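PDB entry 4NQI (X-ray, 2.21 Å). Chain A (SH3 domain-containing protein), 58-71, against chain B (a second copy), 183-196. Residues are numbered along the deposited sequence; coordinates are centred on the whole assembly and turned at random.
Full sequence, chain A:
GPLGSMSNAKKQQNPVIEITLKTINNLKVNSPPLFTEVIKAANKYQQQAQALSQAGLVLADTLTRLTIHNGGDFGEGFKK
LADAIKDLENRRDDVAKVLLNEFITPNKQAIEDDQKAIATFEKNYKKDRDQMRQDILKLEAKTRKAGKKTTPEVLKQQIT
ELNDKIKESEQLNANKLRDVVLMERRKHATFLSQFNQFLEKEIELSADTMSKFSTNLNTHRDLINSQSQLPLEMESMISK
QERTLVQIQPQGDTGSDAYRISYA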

# COMPACT_ATOMS: atom_id res chain seq x y z
N VAL A 58 -1.61 -12.57 -7.51
CA VAL A 58 -2.40 -13.79 -7.35
C VAL A 58 -3.87 -13.44 -7.19
O VAL A 58 -4.74 -14.03 -7.84
CB VAL A 58 -1.93 -14.60 -6.13
CG1 VAL A 58 -2.85 -15.79 -5.88
CG2 VAL A 58 -0.49 -15.07 -6.32
N LEU A 59 -4.14 -12.47 -6.32
CA LEU A 59 -5.50 -12.00 -6.05
C LEU A 59 -6.19 -11.50 -7.31
O LEU A 59 -7.33 -11.86 -7.59
CB LEU A 59 -5.48 -10.90 -4.99
CG LEU A 59 -6.82 -10.26 -4.60
CD1 LEU A 59 -7.80 -11.32 -4.13
CD2 LEU A 59 -6.61 -9.21 -3.51
N ALA A 60 -5.47 -10.69 -8.08
CA ALA A 60 -5.97 -10.18 -9.35
C ALA A 60 -6.24 -11.31 -10.34
O ALA A 60 -7.09 -11.18 -11.22
CB ALA A 60 -5.00 -9.18 -9.94
N ASP A 61 -5.52 -12.42 -10.20
CA ASP A 61 -5.69 -13.57 -11.08
C ASP A 61 -6.97 -14.34 -10.75
O ASP A 61 -7.70 -14.75 -11.66
CB ASP A 61 -4.47 -14.49 -11.01
CG ASP A 61 -3.86 -14.76 -12.38
OD1 ASP A 61 -2.98 -13.98 -12.80
OD2 ASP A 61 -4.25 -15.76 -13.02
N THR A 62 -7.24 -14.53 -9.46
CA THR A 62 -8.46 -15.21 -9.01
C THR A 62 -9.70 -14.43 -9.43
O THR A 62 -10.75 -15.02 -9.70
CB THR A 62 -8.47 -15.39 -7.48
OG1 THR A 62 -8.31 -14.12 -6.85
CG2 THR A 62 -7.35 -16.32 -7.04
N LEU A 63 -9.58 -13.11 -9.47
CA LEU A 63 -10.66 -12.23 -9.92
C LEU A 63 -10.94 -12.40 -11.41
O LEU A 63 -12.10 -12.56 -11.82
CB LEU A 63 -10.33 -10.77 -9.61
CG LEU A 63 -10.38 -10.37 -8.13
CD1 LEU A 63 -9.95 -8.93 -7.94
CD2 LEU A 63 -11.78 -10.58 -7.58
N THR A 64 -9.89 -12.35 -12.22
CA THR A 64 -9.99 -12.58 -13.66
C THR A 64 -10.68 -13.92 -13.96
O THR A 64 -11.53 -14.00 -14.85
CB THR A 64 -8.60 -12.55 -14.34
OG1 THR A 64 -8.16 -11.19 -14.45
CG2 THR A 64 -8.66 -13.15 -15.73
N ARG A 65 -10.33 -14.95 -13.20
CA ARG A 65 -10.88 -16.28 -13.41
C ARG A 65 -12.38 -16.38 -13.14
O ARG A 65 -13.02 -17.37 -13.50
CB ARG A 65 -10.11 -17.32 -12.59
CG ARG A 65 -8.81 -17.78 -13.25
CD ARG A 65 -8.02 -18.74 -12.36
NE ARG A 65 -8.84 -19.84 -11.86
CZ ARG A 65 -9.10 -20.95 -12.54
NH1 ARG A 65 -8.61 -21.12 -13.76
NH2 ARG A 65 -9.86 -21.89 -12.00
N LEU A 66 -12.95 -15.34 -12.52
CA LEU A 66 -14.40 -15.27 -12.31
C LEU A 66 -15.11 -14.98 -13.63
O LEU A 66 -16.32 -15.19 -13.75
CB LEU A 66 -14.75 -14.19 -11.29
CG LEU A 66 -14.31 -14.34 -9.83
CD1 LEU A 66 -14.61 -13.06 -9.04
CD2 LEU A 66 -15.00 -15.53 -9.18
N THR A 67 -14.36 -14.49 -14.62
CA THR A 67 -14.92 -14.13 -15.92
C THR A 67 -15.22 -15.36 -16.80
O THR A 67 -16.03 -15.27 -17.73
CB THR A 67 -13.99 -13.19 -16.71
OG1 THR A 67 -12.76 -13.86 -16.99
CG2 THR A 67 -13.71 -11.93 -15.91
N ILE A 68 -14.55 -16.47 -16.50
CA ILE A 68 -14.73 -17.72 -17.25
C ILE A 68 -16.21 -18.11 -17.34
O ILE A 68 -16.73 -18.36 -18.43
CB ILE A 68 -13.94 -18.89 -16.60
CG1 ILE A 68 -12.44 -18.66 -16.73
CG2 ILE A 68 -14.33 -20.22 -17.23
CD1 ILE A 68 -11.59 -19.64 -15.93
N HIS A 69 -16.88 -18.14 -16.19
CA HIS A 69 -18.27 -18.58 -16.12
C HIS A 69 -19.23 -17.41 -15.92
O HIS A 69 -20.43 -17.54 -16.14
CB HIS A 69 -18.44 -19.61 -15.01
CG HIS A 69 -17.74 -20.91 -15.29
ND1 HIS A 69 -16.92 -21.53 -14.37
CD2 HIS A 69 -17.74 -21.70 -16.38
CE1 HIS A 69 -16.45 -22.65 -14.89
NE2 HIS A 69 -16.93 -22.77 -16.11
N ASN A 70 -18.70 -16.26 -15.50
CA ASN A 70 -19.53 -15.08 -15.30
C ASN A 70 -19.20 -13.95 -16.27
O ASN A 70 -18.05 -13.49 -16.33
CB ASN A 70 -19.45 -14.60 -13.85
CG ASN A 70 -19.85 -15.68 -12.85
OD1 ASN A 70 -21.03 -15.90 -12.60
ND2 ASN A 70 -18.85 -16.35 -12.28
N GLY A 71 -20.21 -13.52 -17.02
CA GLY A 71 -20.07 -12.42 -17.95
C GLY A 71 -21.16 -11.38 -17.72
O GLY A 71 -21.59 -11.16 -16.59
N MSE B 183 -30.93 -14.28 -8.30
CA MSE B 183 -30.14 -14.88 -7.23
C MSE B 183 -28.65 -14.71 -7.50
O MSE B 183 -27.85 -14.54 -6.58
CB MSE B 183 -30.47 -16.37 -7.08
CG MSE B 183 -31.67 -16.67 -6.20
SE MSE B 183 -32.05 -18.58 -6.09
CE MSE B 183 -30.25 -19.20 -5.69
N GLU B 184 -28.28 -14.75 -8.78
CA GLU B 184 -26.89 -14.63 -9.19
C GLU B 184 -26.40 -13.18 -9.11
O GLU B 184 -25.28 -12.93 -8.67
CB GLU B 184 -26.71 -15.17 -10.61
CG GLU B 184 -25.26 -15.36 -11.04
CD GLU B 184 -25.13 -16.01 -12.40
OE1 GLU B 184 -25.56 -15.39 -13.40
OE2 GLU B 184 -24.62 -17.14 -12.48
N ARG B 185 -27.25 -12.25 -9.53
CA ARG B 185 -26.92 -10.83 -9.47
C ARG B 185 -26.80 -10.35 -8.03
O ARG B 185 -25.97 -9.49 -7.72
CB ARG B 185 -27.96 -9.98 -10.21
CG ARG B 185 -28.06 -10.27 -11.71
CD ARG B 185 -28.99 -9.27 -12.41
NE ARG B 185 -28.50 -7.90 -12.32
CZ ARG B 185 -27.63 -7.36 -13.17
NH1 ARG B 185 -27.15 -8.08 -14.18
NH2 ARG B 185 -27.23 -6.10 -13.01
N ARG B 186 -27.62 -10.90 -7.14
CA ARG B 186 -27.58 -10.54 -5.73
C ARG B 186 -26.35 -11.11 -5.04
O ARG B 186 -25.83 -10.52 -4.10
CB ARG B 186 -28.86 -10.98 -5.02
CG ARG B 186 -30.09 -10.15 -5.38
N LYS B 187 -25.89 -12.27 -5.52
CA LYS B 187 -24.64 -12.85 -5.02
C LYS B 187 -23.44 -11.99 -5.41
O LYS B 187 -22.57 -11.71 -4.60
CB LYS B 187 -24.44 -14.28 -5.54
CG LYS B 187 -23.10 -14.89 -5.10
CD LYS B 187 -22.86 -16.27 -5.69
CE LYS B 187 -21.53 -16.85 -5.20
NZ LYS B 187 -21.47 -16.92 -3.71
N HIS B 188 -23.41 -11.58 -6.68
CA HIS B 188 -22.30 -10.79 -7.20
C HIS B 188 -22.26 -9.38 -6.60
O HIS B 188 -21.18 -8.86 -6.31
CB HIS B 188 -22.39 -10.71 -8.73
CG HIS B 188 -22.14 -12.02 -9.42
ND1 HIS B 188 -22.57 -12.28 -10.69
CD2 HIS B 188 -21.48 -13.13 -9.01
CE1 HIS B 188 -22.20 -13.50 -11.04
NE2 HIS B 188 -21.54 -14.04 -10.04
N ALA B 189 -23.43 -8.78 -6.42
CA ALA B 189 -23.52 -7.44 -5.84
C ALA B 189 -23.03 -7.42 -4.39
O ALA B 189 -22.35 -6.48 -3.97
CB ALA B 189 -24.95 -6.92 -5.93
N THR B 190 -23.38 -8.45 -3.63
CA THR B 190 -22.92 -8.60 -2.25
C THR B 190 -21.40 -8.77 -2.21
O THR B 190 -20.73 -8.24 -1.33
CB THR B 190 -23.59 -9.80 -1.56
OG1 THR B 190 -24.99 -9.55 -1.40
CG2 THR B 190 -22.97 -10.07 -0.20
N PHE B 191 -20.86 -9.51 -3.19
CA PHE B 191 -19.42 -9.71 -3.31
C PHE B 191 -18.70 -8.38 -3.49
O PHE B 191 -17.74 -8.08 -2.77
CB PHE B 191 -19.12 -10.64 -4.49
CG PHE B 191 -17.65 -10.77 -4.80
CD1 PHE B 191 -16.85 -11.64 -4.08
CD2 PHE B 191 -17.07 -10.04 -5.83
CE1 PHE B 191 -15.50 -11.77 -4.37
CE2 PHE B 191 -15.72 -10.16 -6.12
CZ PHE B 191 -14.94 -11.03 -5.39
N LEU B 192 -19.17 -7.58 -4.44
CA LEU B 192 -18.59 -6.26 -4.70
C LEU B 192 -18.81 -5.31 -3.53
O LEU B 192 -17.90 -4.56 -3.15
CB LEU B 192 -19.16 -5.67 -5.99
CG LEU B 192 -18.75 -6.35 -7.30
CD1 LEU B 192 -19.47 -5.73 -8.50
CD2 LEU B 192 -17.24 -6.27 -7.49
N SER B 193 -20.01 -5.34 -2.96
CA SER B 193 -20.36 -4.47 -1.84
C SER B 193 -19.44 -4.70 -0.64
O SER B 193 -19.09 -3.76 0.09
CB SER B 193 -21.81 -4.70 -1.43
OG SER B 193 -22.21 -3.81 -0.40
N GLN B 194 -19.04 -5.95 -0.43
CA GLN B 194 -18.13 -6.29 0.65
C GLN B 194 -16.69 -5.92 0.30
O GLN B 194 -15.97 -5.39 1.15
CB GLN B 194 -18.24 -7.78 1.00
CG GLN B 194 -19.55 -8.14 1.71
CD GLN B 194 -19.79 -9.64 1.79
OE1 GLN B 194 -19.08 -10.43 1.16
NE2 GLN B 194 -20.79 -10.04 2.57
N PHE B 195 -16.29 -6.17 -0.94
CA PHE B 195 -14.94 -5.81 -1.38
C PHE B 195 -14.73 -4.30 -1.34
O PHE B 195 -13.62 -3.83 -1.10
CB PHE B 195 -14.66 -6.36 -2.79
CG PHE B 195 -13.20 -6.56 -3.09
CD1 PHE B 195 -12.56 -7.72 -2.68
CD2 PHE B 195 -12.47 -5.60 -3.77
CE1 PHE B 195 -11.21 -7.92 -2.95
CE2 PHE B 195 -11.12 -5.79 -4.04
CZ PHE B 195 -10.50 -6.95 -3.63
N ASN B 196 -15.81 -3.54 -1.56
CA ASN B 196 -15.76 -2.08 -1.53
C ASN B 196 -15.24 -1.50 -0.21
O ASN B 196 -14.66 -0.41 -0.20
CB ASN B 196 -17.15 -1.49 -1.83
CG ASN B 196 -17.51 -1.57 -3.30
OD1 ASN B 196 -16.67 -1.84 -4.15
ND2 ASN B 196 -18.78 -1.30 -3.59

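The contact centres on the ring of B:Phe191, which meets two leucines of the other copy. CD2 of A:Leu63 lies 3.9 Å from CZ of B:Phe191, at the ring edge and near its plane, so the methyl abuts the rim of the aromatic system rather than its face. CD1 of A:Leu66 approaches the same CZ of B:Phe191 at 4.2 Å, from an oblique direction. The CA-to-CB bond of A:Leu63 points sideways, but its m, t rotamer brings the end of the side chain nearer; that of A:Leu66 already points toward chain B.

One helical turn along chain B, the pattern recurs more loosely: CD2 of A:Leu59 is 4.5 Å from CZ of B:Phe195, again at the ring edge. Both phenylalanines have chi1 in the t well and CA-to-CB bonds directed toward chain A. Their backbone is continuous helix, with B:Phe195 N donating to B:Phe191 O at 3.0 Å. The backbones themselves stay well apart, with CA atoms of A:Leu63 and B:Leu192 11.2 Å from each other, so side chains make the contact. It is modest, burying 258 Å² over both sides.

The polar edge lies beyond A:Leu66, where A:Asn70 points its CA-to-CB bond toward B:His188. The asparagine is anchored within its own chain: ND2 of A:Asn70 donates to O of A:Leu66 at 3.1 Å with an N-H...acceptor angle of 154°, and N of A:Asn70 reaches the same oxygen, also at 3.1 Å. This leaves OD1 of A:Asn70 near the edge of the imidazole, 3.1 Å from CE1 and 3.2 Å from NE2 of B:His188; the geometry leaves a hydrogen bond to NE2 undecided. Farther out, OE2 of B:Glu184 stands 3.8 Å from OD1 of A:Asn70, and both oxygens find hydrogen-bond partners elsewhere in the structure.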